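PDB 5GPE: transcriptional regulator, MerR-family from Cupriavidus metallidurans CH34, which binds lead(II) and, as a dimeric MerR-family regulator, probably binds DNA and controls transcription in response to the metal. Local coordinates for residues M2-L7 / R38-V43; G25-P30 / L45-F50; M107-S112 / C122-S127. One frame throughout, in Å; residues are numbered along the deposited sequence.

Contact 1 (M2-L7 / R38-V43); sequences MRIGEL and RLYDEV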
loop_
_atom_site.group_PDB
_atom_site.type_symbol
_atom_site.label_atom_id
_atom_site.label_comp_id
_atom_site.label_asym_id
_atom_site.label_seq_id
_atom_site.Cartn_x
_atom_site.Cartn_y
_atom_site.Cartn_z
ATOM N N MET B 2 -32.724 5.520 -12.923
ATOM C CA MET B 2 -31.516 5.830 -13.696
ATOM C C MET B 2 -30.853 4.569 -14.215
ATOM O O MET B 2 -30.821 3.554 -13.527
ATOM C CB MET B 2 -30.461 6.481 -12.795
ATOM C CG MET B 2 -30.816 7.815 -12.195
ATOM S SD MET B 2 -29.460 8.246 -11.091
ATOM C CE MET B 2 -30.051 7.520 -9.560
ATOM N N ARG B 3 -30.250 4.670 -15.396
ATOM C CA ARG B 3 -29.305 3.645 -15.838
ATOM C C ARG B 3 -27.963 3.907 -15.171
ATOM O O ARG B 3 -27.702 4.995 -14.640
ATOM C CB ARG B 3 -29.147 3.617 -17.353
ATOM C CG ARG B 3 -30.371 3.121 -18.097
ATOM C CD ARG B 3 -30.462 1.591 -17.912
ATOM N NE ARG B 3 -29.700 0.866 -18.929
ATOM C CZ ARG B 3 -29.475 -0.450 -18.958
ATOM N NH1 ARG B 3 -29.967 -1.267 -18.039
ATOM N NH2 ARG B 3 -28.757 -0.961 -19.942
ATOM N N ILE B 4 -27.103 2.899 -15.229
ATOM C CA ILE B 4 -25.804 2.936 -14.555
ATOM C C ILE B 4 -24.943 4.148 -14.967
ATOM O O ILE B 4 -24.274 4.747 -14.120
ATOM C CB ILE B 4 -25.040 1.596 -14.733
ATOM C CG1 ILE B 4 -23.834 1.537 -13.789
ATOM C CG2 ILE B 4 -24.599 1.372 -16.185
ATOM C CD1 ILE B 4 -23.320 0.135 -13.555
ATOM N N GLY B 5 -24.965 4.500 -16.254
ATOM C CA GLY B 5 -24.246 5.679 -16.769
ATOM C C GLY B 5 -24.643 6.982 -16.074
ATOM O O GLY B 5 -23.791 7.794 -15.708
ATOM N N GLU B 6 -25.938 7.154 -15.863
ATOM C CA GLU B 6 -26.449 8.350 -15.197
ATOM C C GLU B 6 -26.114 8.319 -13.706
ATOM O O GLU B 6 -25.802 9.357 -13.125
ATOM C CB GLU B 6 -27.962 8.492 -15.391
ATOM C CG GLU B 6 -28.501 9.826 -14.883
ATOM C CD GLU B 6 -30.019 9.970 -14.940
ATOM O OE1 GLU B 6 -30.679 9.192 -15.647
ATOM O OE2 GLU B 6 -30.559 10.889 -14.281
ATOM N N LEU B 7 -26.225 7.143 -13.097
ATOM C CA LEU B 7 -25.831 6.949 -11.700
ATOM C C LEU B 7 -24.365 7.340 -11.489
ATOM O O LEU B 7 -24.050 8.083 -10.571
ATOM C CB LEU B 7 -26.052 5.492 -11.269
ATOM C CG LEU B 7 -25.617 5.117 -9.849
ATOM C CD1 LEU B 7 -26.438 5.869 -8.811
ATOM C CD2 LEU B 7 -25.745 3.620 -9.641
ATOM N N ARG B 38 -31.286 -3.470 -15.871
ATOM C CA ARG B 38 -31.070 -2.939 -14.545
ATOM C C ARG B 38 -31.280 -1.435 -14.393
ATOM O O ARG B 38 -30.753 -0.703 -15.136
ATOM C CB ARG B 38 -29.668 -3.296 -14.062
ATOM C CG ARG B 38 -29.377 -4.773 -13.966
ATOM C CD ARG B 38 -27.915 -5.086 -13.717
ATOM N NE ARG B 38 -27.790 -6.374 -13.051
ATOM C CZ ARG B 38 -27.325 -6.575 -11.821
ATOM N NH1 ARG B 38 -26.863 -5.571 -11.088
ATOM N NH2 ARG B 38 -27.249 -7.822 -11.351
ATOM N N LEU B 39 -32.052 -1.021 -13.404
ATOM C CA LEU B 39 -32.286 0.389 -13.076
ATOM C C LEU B 39 -31.950 0.691 -11.629
ATOM O O LEU B 39 -32.107 -0.155 -10.752
ATOM C CB LEU B 39 -33.741 0.806 -13.358
ATOM C CG LEU B 39 -34.184 0.853 -14.813
ATOM C CD1 LEU B 39 -35.671 1.152 -14.899
ATOM C CD2 LEU B 39 -33.415 1.893 -15.608
ATOM N N TYR B 40 -31.480 1.914 -11.399
ATOM C CA TYR B 40 -31.035 2.374 -10.082
ATOM C C TYR B 40 -31.797 3.635 -9.695
ATOM O O TYR B 40 -32.391 4.295 -10.535
ATOM C CB TYR B 40 -29.525 2.649 -10.097
ATOM C CG TYR B 40 -28.690 1.472 -10.578
ATOM C CD1 TYR B 40 -28.436 1.277 -11.937
ATOM C CD2 TYR B 40 -28.148 0.562 -9.677
ATOM C CE1 TYR B 40 -27.671 0.210 -12.383
ATOM C CE2 TYR B 40 -27.380 -0.516 -10.107
ATOM C CZ TYR B 40 -27.143 -0.684 -11.461
ATOM O OH TYR B 40 -26.383 -1.736 -11.900
ATOM N N ASP B 41 -31.751 3.976 -8.417
ATOM C CA ASP B 41 -32.446 5.150 -7.879
ATOM C C ASP B 41 -31.611 5.863 -6.798
ATOM O O ASP B 41 -30.412 5.568 -6.624
ATOM C CB ASP B 41 -33.854 4.745 -7.387
ATOM C CG ASP B 41 -33.834 3.836 -6.162
ATOM O OD1 ASP B 41 -32.809 3.747 -5.452
ATOM O OD2 ASP B 41 -34.872 3.195 -5.903
ATOM N N GLU B 42 -32.255 6.779 -6.075
ATOM C CA GLU B 42 -31.610 7.639 -5.070
ATOM C C GLU B 42 -30.844 6.871 -3.981
ATOM O O GLU B 42 -29.803 7.337 -3.506
ATOM C CB GLU B 42 -32.661 8.565 -4.418
ATOM C CG GLU B 42 -32.107 9.641 -3.473
ATOM C CD GLU B 42 -31.233 10.694 -4.158
ATOM O OE1 GLU B 42 -31.304 10.853 -5.401
ATOM O OE2 GLU B 42 -30.463 11.372 -3.440
ATOM N N VAL B 43 -31.361 5.709 -3.595
ATOM C CA VAL B 43 -30.725 4.862 -2.570
ATOM C C VAL B 43 -29.309 4.446 -3.007
ATOM O O VAL B 43 -28.380 4.448 -2.199
ATOM C CB VAL B 43 -31.578 3.610 -2.242
ATOM C CG1 VAL B 43 -30.864 2.697 -1.252
ATOM C CG2 VAL B 43 -32.934 4.016 -1.664
HETATM O O HOH W 1 -27.985 0.320 -15.880
#
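M2 and Y40 face each other as a single antiparallel, hydrogen-bonded bridge, and both backbone polar groups of each residue are used. M2 N donates to Y40 O at 2.7 Å, and Y40 N returns a straighter bond to M2 O at 2.8 Å, with 163° at the hydrogen. M2 O also receives a CA-H...O contact from L39. Two residues before Y40, R38 O takes two bonds: R3 NH1 donates to it at 3.1 Å, somewhat tilted from the carbonyl plane, and a water donates to it as well. That water accepts from I4 N at 2.8 Å, which satisfies an amide in the first turn of helix 4-11. In the winged helix-turn-helix domain of MerR regulators, the bridge ties the N-terminal residues ahead of helix 4-11 to the chain entering helix 42-56. The Y40 ring packs against the start of helix 4-11: L7 CD2 stands over one face, 4.1 Å from the centroid and 26° off the normal, whereas I4 CB meets CE1 obliquely at 3.8 Å. Y40 OH is hydrogen-bonded to E22 of helix 15-23. M2 bends at chi3 (-91°), and its terminal CE lies 3.5 Å from D41 O. D41 is itself the N-cap of helix 42-56; V43 N reaches its OD1 from above the carboxylate plane, and H44 ND1 is a second partner of the same oxygen.

Contact 2 (G25-P30 / L45-F50); sequences GLLPEP and LQRLLF
R47 projects from helix 42-56 toward the loop 25-30, where L26 O meets its guanidinium at the edge and P28 lies over one face. CG lies anti to the backbone N (chi1 168°), and the chain then bends at both chi2 and chi3. NH1 donates to L26 O at 2.7 Å with 152° at the hydrogen. The oxygen lies in the guanidinium plane, but the donor stands 44° above the carbonyl plane. P28 approaches R47 tip to tip, its CD over one guanidinium face and 3.6 Å from NH1. L27 runs past R47 in the opposite direction, with R47 CB 4.0 Å from L27 CD2, while L27 CD2 also touches L48 CD2 at 4.1 Å. V18 of helix 15-23 packs against both leucines, so the loop and two helices share this apolar patch within the MerR-type DNA-binding domain. R47 also touches L68 of helix 61-71, and D72 forms a long, weak ion pair with NH2. The chemistry is therefore divided along one side chain: the base of the arginine lies beside L27, while NH1 binds a main-chain oxygen, an attachment of the loop to the helix that needs no acidic side chain within the two segments.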
loop_
_atom_site.group_PDB
_atom_site.type_symbol
_atom_site.label_atom_id
_atom_site.label_comp_id
_atom_site.label_asym_id
_atom_site.label_seq_id
_atom_site.Cartn_x
_atom_site.Cartn_y
_atom_site.Cartn_z
ATOM N N GLY B 25 -20.231 -6.699 -3.484
ATOM C CA GLY B 25 -21.360 -6.783 -2.562
ATOM C C GLY B 25 -21.619 -5.515 -1.767
ATOM O O GLY B 25 -22.269 -5.571 -0.729
ATOM N N LEU B 26 -21.157 -4.372 -2.270
ATOM C CA LEU B 26 -21.334 -3.090 -1.579
ATOM C C LEU B 26 -22.585 -2.328 -1.979
ATOM O O LEU B 26 -22.914 -1.322 -1.357
ATOM C CB LEU B 26 -20.122 -2.197 -1.792
ATOM C CG LEU B 26 -18.765 -2.809 -1.412
ATOM C CD1 LEU B 26 -17.676 -1.765 -1.591
ATOM C CD2 LEU B 26 -18.739 -3.347 0.007
ATOM N N LEU B 27 -23.300 -2.769 -2.988
ATOM C CA LEU B 27 -24.506 -2.073 -3.418
ATOM C C LEU B 27 -25.758 -2.926 -3.331
ATOM O O LEU B 27 -25.722 -4.049 -3.669
ATOM C CB LEU B 27 -24.371 -1.583 -4.844
ATOM C CG LEU B 27 -23.379 -0.484 -5.175
ATOM C CD1 LEU B 27 -23.569 0.028 -6.569
ATOM C CD2 LEU B 27 -23.530 0.645 -4.207
ATOM N N PRO B 28 -26.874 -2.372 -2.895
ATOM C CA PRO B 28 -28.106 -3.162 -2.870
ATOM C C PRO B 28 -28.558 -3.491 -4.288
ATOM O O PRO B 28 -28.070 -2.888 -5.262
ATOM C CB PRO B 28 -29.111 -2.241 -2.171
ATOM C CG PRO B 28 -28.612 -0.861 -2.406
ATOM C CD PRO B 28 -27.148 -0.932 -2.752
ATOM N N GLU B 29 -29.473 -4.446 -4.395
ATOM C CA GLU B 29 -29.981 -4.893 -5.694
ATOM C C GLU B 29 -30.565 -3.716 -6.483
ATOM O O GLU B 29 -31.050 -2.750 -5.875
ATOM C CB GLU B 29 -31.043 -5.981 -5.521
ATOM C CG GLU B 29 -30.502 -7.291 -4.964
ATOM C CD GLU B 29 -29.552 -7.981 -5.927
ATOM O OE1 GLU B 29 -29.959 -8.259 -7.080
ATOM O OE2 GLU B 29 -28.395 -8.233 -5.540
ATOM N N PRO B 30 -30.498 -3.771 -7.833
ATOM C CA PRO B 30 -31.091 -2.692 -8.644
ATOM C C PRO B 30 -32.591 -2.495 -8.373
ATOM O O PRO B 30 -33.292 -3.453 -8.055
ATOM C CB PRO B 30 -30.856 -3.146 -10.090
ATOM C CG PRO B 30 -29.876 -4.255 -10.033
ATOM C CD PRO B 30 -29.872 -4.820 -8.657
ATOM N N LEU B 45 -27.387 5.988 -5.301
ATOM C CA LEU B 45 -26.573 7.202 -5.315
ATOM C C LEU B 45 -26.025 7.520 -3.920
ATOM O O LEU B 45 -24.825 7.738 -3.761
ATOM C CB LEU B 45 -27.362 8.402 -5.865
ATOM C CG LEU B 45 -26.645 9.766 -5.890
ATOM C CD1 LEU B 45 -25.323 9.708 -6.651
ATOM C CD2 LEU B 45 -27.551 10.840 -6.487
ATOM N N GLN B 46 -26.896 7.526 -2.913
ATOM C CA GLN B 46 -26.475 7.816 -1.541
ATOM C C GLN B 46 -25.484 6.773 -1.012
ATOM O O GLN B 46 -24.575 7.092 -0.247
ATOM C CB GLN B 46 -27.679 7.936 -0.598
ATOM C CG GLN B 46 -28.530 9.185 -0.832
ATOM C CD GLN B 46 -27.696 10.463 -0.899
ATOM O OE1 GLN B 46 -26.807 10.684 -0.065
ATOM N NE2 GLN B 46 -27.946 11.287 -1.916
ATOM N N ARG B 47 -25.614 5.540 -1.472
ATOM C CA ARG B 47 -24.708 4.475 -1.114
ATOM C C ARG B 47 -23.326 4.743 -1.710
ATOM O O ARG B 47 -22.356 4.662 -1.053
ATOM C CB ARG B 47 -25.236 3.166 -1.624
ATOM C CG ARG B 47 -24.257 2.038 -1.572
ATOM C CD ARG B 47 -23.986 1.713 -0.161
ATOM N NE ARG B 47 -25.151 1.365 0.613
ATOM C CZ ARG B 47 -25.610 0.145 0.785
ATOM N NH1 ARG B 47 -25.064 -0.866 0.198
ATOM N NH2 ARG B 47 -26.635 -0.042 1.565
ATOM N N LEU B 48 -23.279 5.099 -2.965
ATOM C CA LEU B 48 -22.020 5.423 -3.634
ATOM C C LEU B 48 -21.296 6.594 -2.995
ATOM O O LEU B 48 -20.073 6.564 -2.840
ATOM C CB LEU B 48 -22.237 5.701 -5.122
ATOM C CG LEU B 48 -22.527 4.483 -5.999
ATOM C CD1 LEU B 48 -22.922 4.923 -7.396
ATOM C CD2 LEU B 48 -21.302 3.578 -6.009
ATOM N N LEU B 49 -22.057 7.606 -2.590
ATOM C CA LEU B 49 -21.482 8.738 -1.887
ATOM C C LEU B 49 -20.905 8.323 -0.527
ATOM O O LEU B 49 -19.831 8.787 -0.153
ATOM C CB LEU B 49 -22.498 9.872 -1.741
ATOM C CG LEU B 49 -23.004 10.475 -3.057
ATOM C CD1 LEU B 49 -24.028 11.572 -2.777
ATOM C CD2 LEU B 49 -21.882 11.024 -3.931
ATOM N N PHE B 50 -21.603 7.444 0.188
ATOM C CA PHE B 50 -21.130 6.898 1.467
ATOM C C PHE B 50 -19.818 6.154 1.264
ATOM O O PHE B 50 -18.862 6.379 1.984
ATOM C CB PHE B 50 -22.189 5.952 2.081
ATOM C CG PHE B 50 -21.790 5.343 3.402
ATOM C CD1 PHE B 50 -21.038 4.168 3.450
ATOM C CD2 PHE B 50 -22.173 5.930 4.601
ATOM C CE1 PHE B 50 -20.675 3.611 4.670
ATOM C CE2 PHE B 50 -21.819 5.375 5.814
ATOM C CZ PHE B 50 -21.058 4.220 5.854
#

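Contact 3 (M107-S112 / C122-S127); sequences MDLRRS and CGILNS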
loop_
_atom_site.group_PDB
_atom_site.type_symbol
_atom_site.label_atom_id
_atom_site.label_comp_id
_atom_site.label_asym_id
_atom_site.label_seq_id
_atom_site.Cartn_x
_atom_site.Cartn_y
_atom_site.Cartn_z
ATOM N N MET B 107 18.198 8.191 4.830
ATOM C CA MET B 107 19.117 9.332 4.991
ATOM C C MET B 107 20.549 8.862 5.291
ATOM O O MET B 107 21.522 9.388 4.751
ATOM C CB MET B 107 18.622 10.273 6.093
ATOM C CG MET B 107 17.373 11.062 5.682
ATOM S SD MET B 107 16.596 11.928 7.070
ATOM C CE MET B 107 17.821 13.222 7.334
ATOM N N ASP B 108 20.666 7.859 6.149
ATOM C CA ASP B 108 21.972 7.266 6.453
ATOM C C ASP B 108 22.595 6.632 5.190
ATOM O O ASP B 108 23.781 6.810 4.903
ATOM C CB ASP B 108 21.836 6.231 7.570
ATOM C CG ASP B 108 23.182 5.813 8.139
ATOM O OD1 ASP B 108 23.780 6.593 8.912
ATOM O OD2 ASP B 108 23.637 4.709 7.811
ATOM N N LEU B 109 21.778 5.911 4.429
ATOM C CA LEU B 109 22.217 5.312 3.168
ATOM C C LEU B 109 22.755 6.393 2.225
ATOM O O LEU B 109 23.861 6.269 1.707
ATOM C CB LEU B 109 21.074 4.523 2.510
ATOM C CG LEU B 109 21.434 3.679 1.278
ATOM C CD1 LEU B 109 22.448 2.583 1.625
ATOM C CD2 LEU B 109 20.180 3.076 0.660
ATOM N N ARG B 110 21.976 7.464 2.041
ATOM C CA ARG B 110 22.378 8.557 1.157
ATOM C C ARG B 110 23.718 9.195 1.555
ATOM O O ARG B 110 24.509 9.560 0.676
ATOM C CB ARG B 110 21.282 9.630 1.112
ATOM C CG ARG B 110 21.577 10.846 0.244
ATOM C CD ARG B 110 21.783 10.489 -1.220
ATOM N NE ARG B 110 22.197 11.652 -2.011
ATOM C CZ ARG B 110 23.440 12.116 -2.117
ATOM N NH1 ARG B 110 24.465 11.537 -1.491
ATOM N NH2 ARG B 110 23.669 13.169 -2.875
ATOM N N ARG B 111 23.932 9.353 2.864
ATOM C CA ARG B 111 25.172 9.942 3.419
ATOM C C ARG B 111 26.427 9.121 3.098
ATOM O O ARG B 111 27.522 9.651 3.164
ATOM C CB ARG B 111 25.085 10.131 4.951
ATOM C CG ARG B 111 24.316 11.363 5.422
ATOM C CD ARG B 111 24.567 11.674 6.900
ATOM N NE ARG B 111 24.160 10.594 7.819
ATOM C CZ ARG B 111 22.921 10.391 8.311
ATOM N NH1 ARG B 111 21.889 11.177 7.988
ATOM N NH2 ARG B 111 22.703 9.367 9.138
ATOM N N SER B 112 26.252 7.849 2.739
ATOM C CA SER B 112 27.360 6.945 2.443
ATOM C C SER B 112 28.031 7.248 1.067
ATOM O O SER B 112 29.088 6.735 0.791
ATOM C CB SER B 112 26.890 5.465 2.498
ATOM O OG SER B 112 26.300 5.144 1.277
ATOM N N CYS B 122 30.797 3.289 -5.522
ATOM C CA CYS B 122 29.575 3.836 -4.936
ATOM C C CYS B 122 29.330 3.348 -3.490
ATOM O O CYS B 122 29.215 2.154 -3.237
ATOM C CB CYS B 122 28.369 3.518 -5.826
ATOM S SG CYS B 122 26.811 4.079 -5.134
ATOM N N GLY B 123 29.248 4.292 -2.549
ATOM C CA GLY B 123 29.069 3.957 -1.128
ATOM C C GLY B 123 27.722 3.313 -0.837
ATOM O O GLY B 123 27.594 2.481 0.065
ATOM N N ILE B 124 26.708 3.684 -1.614
ATOM C CA ILE B 124 25.376 3.095 -1.473
ATOM C C ILE B 124 25.375 1.639 -1.948
ATOM O O ILE B 124 24.917 0.755 -1.229
ATOM C CB ILE B 124 24.294 3.937 -2.196
ATOM C CG1 ILE B 124 24.125 5.285 -1.484
ATOM C CG2 ILE B 124 22.944 3.209 -2.229
ATOM C CD1 ILE B 124 23.445 6.358 -2.322
ATOM N N LEU B 125 25.852 1.413 -3.167
ATOM C CA LEU B 125 25.927 0.055 -3.731
ATOM C C LEU B 125 26.814 -0.838 -2.891
ATOM O O LEU B 125 26.489 -2.000 -2.664
ATOM C CB LEU B 125 26.423 0.064 -5.186
ATOM C CG LEU B 125 25.486 0.710 -6.217
ATOM C CD1 LEU B 125 26.154 0.690 -7.581
ATOM C CD2 LEU B 125 24.117 0.032 -6.278
ATOM N N ASN B 126 27.922 -0.283 -2.409
ATOM C CA ASN B 126 28.850 -1.059 -1.576
ATOM C C ASN B 126 28.271 -1.403 -0.206
ATOM O O ASN B 126 28.539 -2.483 0.314
ATOM C CB ASN B 126 30.222 -0.367 -1.452
ATOM C CG ASN B 126 31.031 -0.429 -2.745
ATOM O OD1 ASN B 126 30.830 -1.304 -3.593
ATOM N ND2 ASN B 126 31.943 0.513 -2.905
ATOM N N SER B 127 27.471 -0.517 0.373
ATOM C CA SER B 127 26.826 -0.819 1.664
ATOM C C SER B 127 25.691 -1.852 1.524
ATOM O O SER B 127 25.356 -2.534 2.486
ATOM C CB SER B 127 26.325 0.450 2.349
ATOM O OG SER B 127 25.101 0.865 1.800
#
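L109 and I124 form the apolar part of a helix-helix contact at the far end of the long helix 79-111, where the short C-terminal helix 123-128 folds back beside it. The local axes come within 9.2 Å at an angle of 117°, and no hydrogen bond crosses between the segments. The two side chains cross at about a right angle: L109 CG meets I124 CG2 at 3.8 Å, and CD1 lies beside the same methyl. I124 CG1, anti to its own carbonyl carbon (chi1 -68°), instead turns to L109 O, 3.3 Å away. Next to this, S112 and G123 come closest in the backbone, with a nearly straight CA-H...O contact from G123 CA to S112 O at 3.4 Å. G123, with no side chain, brings its CA directly onto that oxygen. This C-terminal end, two helices joined by a loop, holds a lead(II) site of the regulator: C122, together with C113 in the connecting loop, belongs to it, and the I124 side chain lies about 4 Å from a bound lead ion. C122 is also the N-cap of helix 123-128, its SG accepting from L125 N at 3.4 Å and 176°, which would direct the helix N-terminus toward the thiolate and probably help stabilise its negative charge. Both serine hydroxyls bond to carbonyls three residues back. S112 OG donates to L109 O at 2.7 Å, in the carbonyl plane, and S112 N reaches the same oxygen; S127 OG donates to I124 O and also lies against L109 CD1, 3.2 Å away. From the second subunit, C78 packs on C122 and N82 on I124, while D86 forms a salt bridge with R110.

How the contacts relate
Contacts 1 and 2 lie in the N-terminal DNA-binding part, their centres 10 Å apart, and they interlock: their segments alternate along the chain, both use helix 42-56, and L7 of contact 1 packs on L45 and L48 of contact 2. Contact 3 follows both in sequence, on the opposite side of the chain's centre, with its centre 56 Å from contact 1 and 50 Å from contact 2. The long helix 79-111 spans much of that gap. Contacts 2 and 3 both touch the second subunit, whose L128 and A129 pack on F50 and Q46. Metal and DNA-binding ends of different chains are therefore neighbours in the dimer, consistent with signalling between subunits.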